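PDB 6JIF: branched-chain-amino-acid aminotransferase from Pseudomonas sp. UW4, which catalyses the reversible, pyridoxal-5'-phosphate-dependent transfer of an amino group between branched-chain amino acids and 2-oxo acids. Local coordinates for residues Gly80-Arg85 with Ala143-Pro148; Asn92-Asp97 with Arg269-Glu274. One frame throughout, in Å; residues are numbered along the deposited sequence.

Contact 1 (Gly80-Arg85 with Ala143-Pro148); sequences GMKAYR and ALYLRP
Strands 76-85 and 143-153 are antiparallel neighbours in the seven-stranded sheet of this chain, and the pairing of M81-Y84 with A143-L146 is secured by two reciprocal pairs of backbone hydrogen bonds. M81 N reaches L146 O at 3.1 Å and L146 N returns to M81 O at 2.8 Å with a nearly straight N-H...O angle of 178°; A83 and L144 repeat the exchange two residues on. Between these hydrogen-bonded pairs, K82 and Y145 form the non-hydrogen-bonded pair, where the CA atoms come within 4.5 Å.

M81, A83, L144 and L146 share one face of the sheet. M81 starts with CG wedged between its own N and carbonyl carbon (chi1 72°), which lays CG against L146 CB at 3.8 Å, and a bend at chi3 carries CE to P148 CG. Helix 117-130 covers this end through F120 and C124.

On the other face, K82 CG meets the edge of the Y145 ring near its plane, while CD passes A143 CB at 3.7 Å; the extended chain then delivers NZ to T305 O. The Y145 hydroxyl lies 3.4 Å from G80 CA, where the glycine puts no side chain in its way. R147 NH2 donates to Y145 OH at 2.9 Å, with the oxygen in the guanidinium plane, and NH1 of the same arginine bonds to Y73 OH of the second subunit. Y145 also packs on I157 of that subunit. Apolar packing beneath a helix on one face, and on the other a buried face of mixed character turned toward T305 of the cofactor pocket through K82 and toward the second subunit through Y145 and R147, fit a central antiparallel strand pair in what is probably the small domain of a fold-type IV aminotransferase.

Contact 2 (Asn92-Asp97 with Arg269-Glu274); sequences NLFRPD and RLSLIE
R95 of the turn after strand 91-94 reaches across to helix 267-278, and its NH1 is the atom where the contact is tightest. That nitrogen donates to S271 OG at 3.0 Å with an N-H...O angle of 162°, the oxygen lying in the guanidinium plane. It also donates to E274 OE1 at 2.9 Å, a bond that is less straight and whose acceptor is tilted from that plane. NH2 adds a weak bond to the same OE1 at 3.1 Å. Both nitrogens share OE1, so the bridge is not the bidentate pairing of two N-H with two oxygens, and the guanidinium and carboxylate planes stand 36° apart.

The buried side of the contact is closed by F94. Its CG stands anti to the backbone N (chi1 -176°), which sends the ring out beside the arginine chain: R95 CG sits 3.6 Å above the ring plane, over its centre, and the ring edge at CZ approaches S271 OG to 3.5 Å. This hydroxyl is also hydrogen-bonded to I267 O one helical turn back, which fixes its position while it accepts from R95.

Toward the partly exposed L270 the fit is looser. L270 CD2 comes no nearer than 3.8 Å to R95 NH1, and the two side chains cross at about a right angle. E274 is partly exposed too, yet its OE1 is gripped by R95. Backbone separation is wide, the closest CA pair, R95 and S271, being 9.0 Å apart, so the gap is spanned chiefly by the side chains of R95 and F94. W355 makes a cation-pi contact with R95 and packs on E274. R95 is the N-cap residue of helix 96-109; strands 76-85 and 356-358 flank F94, while strand 255-258 packs against helix 267-278 through L272 and I273.

Contacts 1 and 2 lie about 12 Å apart between centres and meet along neighbouring strands 76-85 and 91-94. Probable backbone hydrogen bonds join them, F94 N to K82 O at 3.0 Å and N92 N to Y84 O at 2.8 Å, and A83 CB packs on N92 O at 3.7 Å. Contact 1 joins strand 76-85 to 143-153 on its other side, whereas contact 2 ties strand 91-94 and the turn after it to helix 267-278. Both approach the cofactor: G80 is about 6 Å and the side chain of S271 about 7 Å from pyridoxal-5'-phosphate. Contact 1 meets the pocket at T305 and contact 2 at I267.

Contact 1 (Gly80-Arg85 with Ala143-Pro148)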
loop_
_atom_site.group_PDB
_atom_site.type_symbol
_atom_site.label_atom_id
_atom_site.label_comp_id
_atom_site.label_asym_id
_atom_site.label_seq_id
_atom_site.Cartn_x
_atom_site.Cartn_y
_atom_site.Cartn_z
ATOM N N GLY B 80 -10.666 9.813 8.869
ATOM C CA GLY B 80 -11.127 9.538 10.243
ATOM C C GLY B 80 -11.545 10.841 10.890
ATOM O O GLY B 80 -10.783 11.817 10.869
ATOM N N MET B 81 -12.756 10.892 11.445
ATOM C CA MET B 81 -13.215 12.110 12.132
ATOM C C MET B 81 -14.170 11.717 13.261
ATOM O O MET B 81 -14.684 10.598 13.294
ATOM C CB MET B 81 -13.924 13.076 11.176
ATOM C CG MET B 81 -15.289 12.504 10.791
ATOM S SD MET B 81 -15.979 13.267 9.360
ATOM C CE MET B 81 -14.747 12.625 8.239
ATOM N N LYS B 82 -14.423 12.638 14.187
ATOM C CA LYS B 82 -15.319 12.322 15.299
ATOM C C LYS B 82 -16.504 13.287 15.413
ATOM O O LYS B 82 -16.405 14.484 15.089
ATOM C CB LYS B 82 -14.570 12.324 16.647
ATOM C CG LYS B 82 -13.752 11.065 16.877
ATOM C CD LYS B 82 -12.931 11.173 18.169
ATOM C CE LYS B 82 -11.829 10.113 18.205
ATOM N NZ LYS B 82 -11.037 10.285 19.466
ATOM N N ALA B 83 -17.614 12.758 15.935
ATOM C CA ALA B 83 -18.740 13.572 16.376
ATOM C C ALA B 83 -18.857 13.390 17.872
ATOM O O ALA B 83 -18.560 12.308 18.369
ATOM C CB ALA B 83 -20.059 13.176 15.702
ATOM N N TYR B 84 -19.207 14.471 18.569
ATOM C CA TYR B 84 -19.258 14.555 20.024
ATOM C C TYR B 84 -20.620 15.077 20.483
ATOM O O TYR B 84 -21.162 16.030 19.898
ATOM C CB TYR B 84 -18.172 15.489 20.535
ATOM C CG TYR B 84 -16.784 15.186 20.064
ATOM C CD1 TYR B 84 -16.314 15.670 18.827
ATOM C CD2 TYR B 84 -15.922 14.437 20.829
ATOM C CE1 TYR B 84 -15.029 15.402 18.393
ATOM C CE2 TYR B 84 -14.632 14.179 20.401
ATOM C CZ TYR B 84 -14.196 14.656 19.182
ATOM O OH TYR B 84 -12.923 14.388 18.731
ATOM N N ARG B 85 -21.174 14.482 21.556
ATOM C CA ARG B 85 -22.348 15.060 22.194
ATOM C C ARG B 85 -21.927 16.259 23.051
ATOM O O ARG B 85 -21.017 16.164 23.889
ATOM C CB ARG B 85 -23.067 14.015 23.046
ATOM C CG ARG B 85 -24.258 14.532 23.743
ATOM C CD ARG B 85 -25.388 14.851 22.762
ATOM N NE ARG B 85 -25.949 13.604 22.239
ATOM C CZ ARG B 85 -26.918 13.522 21.341
ATOM N NH1 ARG B 85 -27.461 14.633 20.860
ATOM N NH2 ARG B 85 -27.366 12.326 20.945
ATOM N N ALA B 143 -16.987 9.330 21.903
ATOM C CA ALA B 143 -17.289 10.022 20.645
ATOM C C ALA B 143 -17.820 9.002 19.658
ATOM O O ALA B 143 -17.684 7.800 19.848
ATOM C CB ALA B 143 -16.052 10.717 20.078
ATOM N N LEU B 144 -18.379 9.489 18.566
ATOM C CA LEU B 144 -18.729 8.620 17.448
ATOM C C LEU B 144 -17.686 8.804 16.337
ATOM O O LEU B 144 -17.553 9.897 15.758
ATOM C CB LEU B 144 -20.139 8.941 16.953
ATOM C CG LEU B 144 -20.601 8.006 15.826
ATOM C CD1 LEU B 144 -20.899 6.611 16.423
ATOM C CD2 LEU B 144 -21.859 8.579 15.179
ATOM N N TYR B 145 -16.933 7.759 16.040
ATOM C CA TYR B 145 -15.891 7.849 15.036
ATOM C C TYR B 145 -16.475 7.469 13.696
ATOM O O TYR B 145 -17.229 6.502 13.603
ATOM C CB TYR B 145 -14.750 6.914 15.393
ATOM C CG TYR B 145 -13.566 6.909 14.455
ATOM C CD1 TYR B 145 -12.576 7.865 14.554
ATOM C CD2 TYR B 145 -13.426 5.909 13.514
ATOM C CE1 TYR B 145 -11.462 7.833 13.697
ATOM C CE2 TYR B 145 -12.359 5.871 12.653
ATOM C CZ TYR B 145 -11.375 6.818 12.752
ATOM O OH TYR B 145 -10.270 6.733 11.899
ATOM N N LEU B 146 -16.163 8.265 12.680
ATOM C CA LEU B 146 -16.551 8.000 11.304
ATOM C C LEU B 146 -15.310 7.646 10.503
ATOM O O LEU B 146 -14.313 8.379 10.572
ATOM C CB LEU B 146 -17.196 9.228 10.678
ATOM C CG LEU B 146 -18.700 9.358 10.833
ATOM C CD1 LEU B 146 -18.994 9.422 12.299
ATOM C CD2 LEU B 146 -19.166 10.677 10.094
ATOM N N ARG B 147 -15.423 6.574 9.688
ATOM C CA ARG B 147 -14.416 6.055 8.777
ATOM C C ARG B 147 -14.932 6.122 7.331
ATOM O O ARG B 147 -15.563 5.158 6.833
ATOM C CB ARG B 147 -14.035 4.620 9.177
ATOM C CG ARG B 147 -13.106 3.880 8.190
ATOM C CD ARG B 147 -11.821 4.643 7.922
ATOM N NE ARG B 147 -11.040 4.816 9.156
ATOM C CZ ARG B 147 -10.069 3.995 9.593
ATOM N NH1 ARG B 147 -9.730 2.908 8.933
ATOM N NH2 ARG B 147 -9.430 4.263 10.734
ATOM N N PRO B 148 -14.742 7.246 6.637
ATOM C CA PRO B 148 -14.953 7.256 5.176
ATOM C C PRO B 148 -13.768 6.621 4.480
ATOM O O PRO B 148 -12.642 6.673 4.970
ATOM C CB PRO B 148 -15.033 8.743 4.794
ATOM C CG PRO B 148 -15.158 9.512 6.153
ATOM C CD PRO B 148 -14.490 8.594 7.180
#

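Contact 2 (Asn92-Asp97 with Arg269-Glu274)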
loop_
_atom_site.group_PDB
_atom_site.type_symbol
_atom_site.label_atom_id
_atom_site.label_comp_id
_atom_site.label_asym_id
_atom_site.label_seq_id
_atom_site.Cartn_x
_atom_site.Cartn_y
_atom_site.Cartn_z
ATOM N N ASN B 92 -21.562 17.858 17.814
ATOM C CA ASN B 92 -20.486 18.536 17.088
ATOM C C ASN B 92 -19.779 17.531 16.190
ATOM O O ASN B 92 -19.172 16.581 16.681
ATOM C CB ASN B 92 -19.433 19.135 18.037
ATOM C CG ASN B 92 -19.859 20.420 18.646
ATOM O OD1 ASN B 92 -20.927 20.891 18.359
ATOM N ND2 ASN B 92 -19.010 21.017 19.484
ATOM N N LEU B 93 -19.790 17.753 14.884
ATOM C CA LEU B 93 -18.915 16.997 14.000
ATOM C C LEU B 93 -17.671 17.851 13.743
ATOM O O LEU B 93 -17.787 18.950 13.205
ATOM C CB LEU B 93 -19.684 16.702 12.710
ATOM C CG LEU B 93 -19.029 15.953 11.581
ATOM C CD1 LEU B 93 -18.708 14.575 12.122
ATOM C CD2 LEU B 93 -20.015 15.859 10.424
ATOM N N PHE B 94 -16.475 17.333 14.049
ATOM C CA PHE B 94 -15.262 18.167 14.118
ATOM C C PHE B 94 -14.519 18.222 12.774
ATOM O O PHE B 94 -13.932 17.228 12.350
ATOM C CB PHE B 94 -14.336 17.639 15.230
ATOM C CG PHE B 94 -13.107 18.491 15.456
ATOM C CD1 PHE B 94 -13.191 19.715 16.125
ATOM C CD2 PHE B 94 -11.862 18.070 14.975
ATOM C CE1 PHE B 94 -12.070 20.505 16.350
ATOM C CE2 PHE B 94 -10.717 18.875 15.178
ATOM C CZ PHE B 94 -10.812 20.066 15.871
ATOM N N ARG B 95 -14.486 19.440 12.142
ATOM C CA ARG B 95 -13.670 19.775 10.962
ATOM C C ARG B 95 -13.809 18.782 9.806
ATOM O O ARG B 95 -12.802 18.422 9.177
ATOM C CB ARG B 95 -12.202 19.920 11.375
ATOM C CG ARG B 95 -12.050 21.017 12.463
ATOM C CD ARG B 95 -10.651 21.550 12.477
ATOM N NE ARG B 95 -10.389 22.532 11.433
ATOM C CZ ARG B 95 -9.202 23.107 11.239
ATOM N NH1 ARG B 95 -8.150 22.824 12.036
ATOM N NH2 ARG B 95 -9.085 24.044 10.309
ATOM N N PRO B 96 -15.017 18.338 9.467
ATOM C CA PRO B 96 -15.131 17.372 8.374
ATOM C C PRO B 96 -14.707 17.928 7.014
ATOM O O PRO B 96 -14.315 17.151 6.134
ATOM C CB PRO B 96 -16.619 17.021 8.377
ATOM C CG PRO B 96 -17.274 18.186 8.935
ATOM C CD PRO B 96 -16.345 18.710 10.016
ATOM N N ASP B 97 -14.788 19.245 6.830
ATOM C CA ASP B 97 -14.271 19.858 5.618
ATOM C C ASP B 97 -12.793 19.543 5.430
ATOM O O ASP B 97 -12.331 19.349 4.305
ATOM C CB ASP B 97 -14.523 21.360 5.656
ATOM C CG ASP B 97 -13.714 22.092 6.741
ATOM O OD1 ASP B 97 -13.799 21.657 7.933
ATOM O OD2 ASP B 97 -13.099 23.156 6.413
ATOM N N ARG B 269 -2.985 17.888 14.141
ATOM C CA ARG B 269 -1.825 18.771 14.142
ATOM C C ARG B 269 -2.181 20.182 13.691
ATOM O O ARG B 269 -1.750 21.172 14.292
ATOM C CB ARG B 269 -0.729 18.188 13.237
ATOM C CG ARG B 269 0.464 19.111 13.105
ATOM C CD ARG B 269 1.442 18.544 12.026
ATOM N NE ARG B 269 1.049 18.974 10.692
ATOM C CZ ARG B 269 1.637 18.585 9.561
ATOM N NH1 ARG B 269 2.664 17.734 9.580
ATOM N NH2 ARG B 269 1.210 19.052 8.397
ATOM N N LEU B 270 -2.925 20.293 12.590
ATOM C CA LEU B 270 -3.357 21.598 12.111
ATOM C C LEU B 270 -4.179 22.333 13.163
ATOM O O LEU B 270 -4.027 23.548 13.347
ATOM C CB LEU B 270 -4.178 21.403 10.838
ATOM C CG LEU B 270 -4.719 22.699 10.231
ATOM C CD1 LEU B 270 -3.539 23.445 9.636
ATOM C CD2 LEU B 270 -5.764 22.416 9.110
ATOM N N SER B 271 -5.061 21.602 13.847
ATOM C CA SER B 271 -5.894 22.193 14.875
ATOM C C SER B 271 -5.057 22.695 16.037
ATOM O O SER B 271 -5.315 23.773 16.584
ATOM C CB SER B 271 -6.936 21.162 15.325
ATOM O OG SER B 271 -7.838 20.861 14.241
ATOM N N LEU B 272 -4.092 21.883 16.491
ATOM C CA LEU B 272 -3.210 22.317 17.578
ATOM C C LEU B 272 -2.371 23.517 17.151
ATOM O O LEU B 272 -2.144 24.433 17.946
ATOM C CB LEU B 272 -2.310 21.141 18.012
ATOM C CG LEU B 272 -3.044 19.977 18.692
ATOM C CD1 LEU B 272 -2.123 18.808 19.014
ATOM C CD2 LEU B 272 -3.686 20.508 20.004
ATOM N N ILE B 273 -1.889 23.539 15.901
ATOM C CA ILE B 273 -1.121 24.700 15.435
ATOM C C ILE B 273 -1.974 25.952 15.508
ATOM O O ILE B 273 -1.529 27.001 15.995
ATOM C CB ILE B 273 -0.548 24.457 14.022
ATOM C CG1 ILE B 273 0.609 23.449 14.095
ATOM C CG2 ILE B 273 -0.071 25.771 13.364
ATOM C CD1 ILE B 273 1.060 22.881 12.752
ATOM N N GLU B 274 -3.228 25.855 15.036
ATOM C CA GLU B 274 -4.113 27.019 15.024
ATOM C C GLU B 274 -4.499 27.437 16.441
ATOM O O GLU B 274 -4.545 28.632 16.747
ATOM C CB GLU B 274 -5.339 26.722 14.148
ATOM C CG GLU B 274 -4.887 26.808 12.645
ATOM C CD GLU B 274 -5.810 26.257 11.531
ATOM O OE1 GLU B 274 -6.599 25.314 11.728
ATOM O OE2 GLU B 274 -5.649 26.760 10.381
#